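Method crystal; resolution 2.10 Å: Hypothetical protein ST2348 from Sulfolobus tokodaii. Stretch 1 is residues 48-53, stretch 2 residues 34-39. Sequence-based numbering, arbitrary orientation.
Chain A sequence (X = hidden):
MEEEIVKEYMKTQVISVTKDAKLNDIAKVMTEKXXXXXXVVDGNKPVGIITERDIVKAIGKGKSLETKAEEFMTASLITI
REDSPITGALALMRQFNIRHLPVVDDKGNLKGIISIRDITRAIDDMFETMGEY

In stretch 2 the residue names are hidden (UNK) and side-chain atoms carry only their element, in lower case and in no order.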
ATOM      1  N   GLY A  48      23.500   2.063 -15.009  1.00 25.71           N
ATOM      2  CA  GLY A  48      23.384   1.154 -13.888  1.00 25.77           C
ATOM      3  C   GLY A  48      22.850   1.818 -12.637  1.00 23.94           C
ATOM      4  O   GLY A  48      22.362   2.951 -12.673  1.00 22.60           O
ATOM      5  N   ILE A  49      22.948   1.098 -11.525  1.00 24.92           N
ATOM      6  CA  ILE A  49      22.482   1.597 -10.244  1.00 24.12           C
ATOM      7  C   ILE A  49      23.344   1.037  -9.115  1.00 26.34           C
ATOM      8  O   ILE A  49      23.818  -0.096  -9.183  1.00 24.62           O
ATOM      9  CB  ILE A  49      21.006   1.203 -10.005  1.00 29.68           C
ATOM     10  CG1 ILE A  49      20.495   1.847  -8.718  1.00 28.93           C
ATOM     11  CG2 ILE A  49      20.875  -0.307  -9.926  1.00 32.38           C
ATOM     12  CD1 ILE A  49      19.041   1.507  -8.399  1.00 35.98           C
ATOM     13  N   ILE A  50      23.556   1.856  -8.092  1.00 23.29           N
ATOM     14  CA  ILE A  50      24.333   1.456  -6.926  1.00 23.69           C
ATOM     15  C   ILE A  50      23.441   1.610  -5.702  1.00 26.40           C
ATOM     16  O   ILE A  50      22.943   2.702  -5.425  1.00 27.95           O
ATOM     17  CB  ILE A  50      25.593   2.342  -6.749  1.00 26.34           C
ATOM     18  CG1 ILE A  50      26.607   2.036  -7.855  1.00 28.60           C
ATOM     19  CG2 ILE A  50      26.211   2.101  -5.382  1.00 21.32           C
ATOM     20  CD1 ILE A  50      27.800   2.982  -7.903  1.00 23.80           C
ATOM     21  N   THR A  51      23.214   0.508  -4.990  1.00 23.19           N
ATOM     22  CA  THR A  51      22.396   0.534  -3.779  1.00 27.02           C
ATOM     23  C   THR A  51      23.341   0.405  -2.605  1.00 27.21           C
ATOM     24  O   THR A  51      24.529   0.126  -2.794  1.00 29.14           O
ATOM     25  CB  THR A  51      21.452  -0.656  -3.697  1.00 25.86           C
ATOM     26  OG1 THR A  51      22.231  -1.863  -3.698  1.00 26.96           O
ATOM     27  CG2 THR A  51      20.478  -0.654  -4.873  1.00 30.38           C
ATOM     28  N   GLU A  52      22.814   0.593  -1.399  1.00 25.70           N
ATOM     29  CA  GLU A  52      23.634   0.473  -0.198  1.00 29.48           C
ATOM     30  C   GLU A  52      24.252  -0.914  -0.166  1.00 26.04           C
ATOM     31  O   GLU A  52      25.398  -1.079   0.239  1.00 22.85           O
ATOM     32  CB  GLU A  52      22.785   0.666   1.056  1.00 27.63           C
ATOM     33  CG  GLU A  52      22.047   1.974   1.080  1.00 35.51           C
ATOM     34  CD  GLU A  52      21.243   2.144   2.340  1.00 38.25           C
ATOM     35  OE1 GLU A  52      20.483   1.215   2.685  1.00 37.74           O
ATOM     36  OE2 GLU A  52      21.365   3.202   2.984  1.00 39.03           O
ATOM     37  N   ARG A  53      23.476  -1.906  -0.591  1.00 24.18           N
ATOM     38  CA  ARG A  53      23.934  -3.287  -0.607  1.00 25.79           C
ATOM     39  C   ARG A  53      25.092  -3.487  -1.579  1.00 29.55           C
ATOM     40  O   ARG A  53      26.030  -4.242  -1.296  1.00 27.02           O
ATOM     41  CB  ARG A  53      22.781  -4.221  -0.968  1.00 33.76           C
ATOM     42  CG  ARG A  53      23.177  -5.678  -1.030  1.00 46.00           C
ATOM     43  CD  ARG A  53      21.978  -6.569  -0.785  1.00 55.65           C
ATOM     44  NE  ARG A  53      21.284  -6.177   0.439  1.00 64.40           N
ATOM     45  CZ  ARG A  53      20.325  -6.886   1.025  1.00 64.47           C
ATOM     46  NH1 ARG A  53      19.935  -8.041   0.504  1.00 69.38           N
ATOM     47  NH2 ARG A  53      19.750  -6.433   2.130  1.00 63.73           N
ATOM     48  N   UNK A  34      21.001  11.419   2.139  1.00 37.75           N
ATOM     49  CA  UNK A  34      20.175  10.457   2.857  1.00 36.23           C
ATOM     50  C   UNK A  34      19.310   9.643   1.898  1.00 36.97           C
ATOM     51  O   UNK A  34      18.082   9.636   2.002  1.00 35.97           O
ATOM     52  n   UNK A  34      17.280  10.523   5.079  1.00 56.27           N
ATOM     53  c   UNK A  34      19.296  11.172   3.889  1.00 41.50           C
ATOM     54  o   UNK A  34      19.073   9.179   5.210  1.00 51.62           O
ATOM     55  c   UNK A  34      18.535  10.200   4.782  1.00 49.71           C
ATOM     56  N   UNK A  35      19.956   8.962   0.956  1.00 34.24           N
ATOM     57  CA  UNK A  35      19.244   8.130  -0.012  1.00 27.25           C
ATOM     58  C   UNK A  35      19.851   6.720  -0.009  1.00 29.63           C
ATOM     59  O   UNK A  35      20.997   6.531   0.416  1.00 29.27           O
ATOM     60  c   UNK A  35      19.320   8.740  -1.438  1.00 29.28           C
ATOM     61  c   UNK A  35      18.478  10.002  -1.500  1.00 30.14           C
ATOM     62  c   UNK A  35      20.931   9.702  -3.184  1.00 25.69           C
ATOM     63  c   UNK A  35      20.775   9.053  -1.812  1.00 24.46           C
ATOM     64  N   UNK A  36      19.089   5.739  -0.479  1.00 25.98           N
ATOM     65  CA  UNK A  36      19.573   4.367  -0.495  1.00 26.77           C
ATOM     66  C   UNK A  36      20.145   3.832  -1.799  1.00 28.07           C
ATOM     67  O   UNK A  36      20.500   2.647  -1.884  1.00 23.20           O
ATOM     68  N   UNK A  37      20.232   4.688  -2.815  1.00 21.62           N
ATOM     69  CA  UNK A  37      20.770   4.285  -4.110  1.00 22.31           C
ATOM     70  C   UNK A  37      20.934   5.486  -5.039  1.00 26.39           C
ATOM     71  O   UNK A  37      20.333   6.535  -4.835  1.00 26.34           O
ATOM     72  c   UNK A  37      19.837   3.264  -4.781  1.00 18.07           C
ATOM     73  o   UNK A  37      18.576   3.854  -5.059  1.00 28.17           O
ATOM     74  N   UNK A  38      21.758   5.325  -6.062  1.00 25.29           N
ATOM     75  CA  UNK A  38      21.961   6.384  -7.030  1.00 23.12           C
ATOM     76  C   UNK A  38      22.041   5.754  -8.407  1.00 24.28           C
ATOM     77  O   UNK A  38      22.391   4.587  -8.553  1.00 23.65           O
ATOM     78  c   UNK A  38      23.188   7.928  -5.455  1.00 29.55           C
ATOM     79  c   UNK A  38      24.470   6.236  -6.782  1.00 31.17           C
ATOM     80  c   UNK A  38      23.273   7.180  -6.777  1.00 28.72           C
ATOM     81  N   UNK A  39      21.698   6.531  -9.417  1.00 19.57           N
ATOM     82  CA  UNK A  39      21.778   6.057 -10.786  1.00 23.54           C
ATOM     83  C   UNK A  39      23.189   6.348 -11.262  1.00 18.75           C
ATOM     84  O   UNK A  39      23.728   7.414 -10.982  1.00 25.96           O
ATOM     85  c   UNK A  39      19.381   6.639 -11.183  1.00 25.87           C
ATOM     86  c   UNK A  39      20.807   6.831 -11.688  1.00 23.34           C
ATOM     87  c   UNK A  39      20.966   6.377 -13.144  1.00 20.57           C
ATOM     88  c   UNK A  39      18.935   5.178 -11.169  1.00 27.37           C
TER
HETATM   89  O   HOH W   1      22.724   5.381   2.572  1.00 36.68           O

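Position 34 carries four side-chain atoms: a carbon, then a second carbon bearing one oxygen and one nitrogen. The planar fork with unlike tips is a carboxamide one carbon from the backbone, which identifies Asn34. It is the first residue after a helix to leave helical geometry, with phi of 53°, a positive value that asparagine tolerates well, and it makes no contact with stretch 1.

Position 35 has four carbons, forked at the first, with one arm two carbons long. This beta-branched aliphatic pattern is isoleucine, and Ile35 adopts chi1 p and chi2 t. The side chain stays clear of stretch 1; the backbone makes the link instead, through a water that donates both to Ile35 O (3.0 Å from the water O) and to Glu52 OE2 (2.6 Å from the water O).

Position 36 has no side-chain atoms and is therefore Gly36. An ideal CB here would lie 3.9 Å from Glu52 CD. Its carbonyl accepts a hydrogen bond from the first helical residue of stretch 1, with Glu52 N to Gly36 O at 3.1 Å, and Thr51 CA approaches the same Gly36 O at 3.4 Å.

At position 37 a single carbon is followed by one oxygen, the hydroxymethyl group of serine. The CB of Ser37 packs 4.0 Å from Thr51 CG2 and 4.1 Å from Ile49 CD1, while Ser37 CA comes within 3.0 Å of Ile50 O in a CA-H...O contact.

Position 38 shows three carbons, one carrying the other two: a short symmetric fork, hence valine. Val38 CG2 lies 4.1 Å from Ile50 CB, so these buried side chains meet on the same face of the sheet.

Position 39 again has four carbons forked at the first, one arm extended by a carbon, and is Ile39. With chi1 and chi2 both m, its CD1 reaches to 4.4 Å from Ile49 CG1.

The contact is a short antiparallel pairing, with strand directions 163° apart. Its centre is the reciprocal pair of hydrogen bonds between Ile50 and Val38: Val38 N to Ile50 O at 2.9 Å and Ile50 N to Val38 O at 3.0 Å. The flanking pairs, Ile49 with Ile39 and Thr51 with Ser37, are non-hydrogen-bonded and place their side chains on the face opposite that of Ile50 and Val38. The Glu52–Gly36 bond then carries the backbone pairing past the strand end into the first turn of the helix, which Thr51 caps with its side chain. Altogether the two stretches bury 352 Å².

Stretch 2 34-39: NIGSVI
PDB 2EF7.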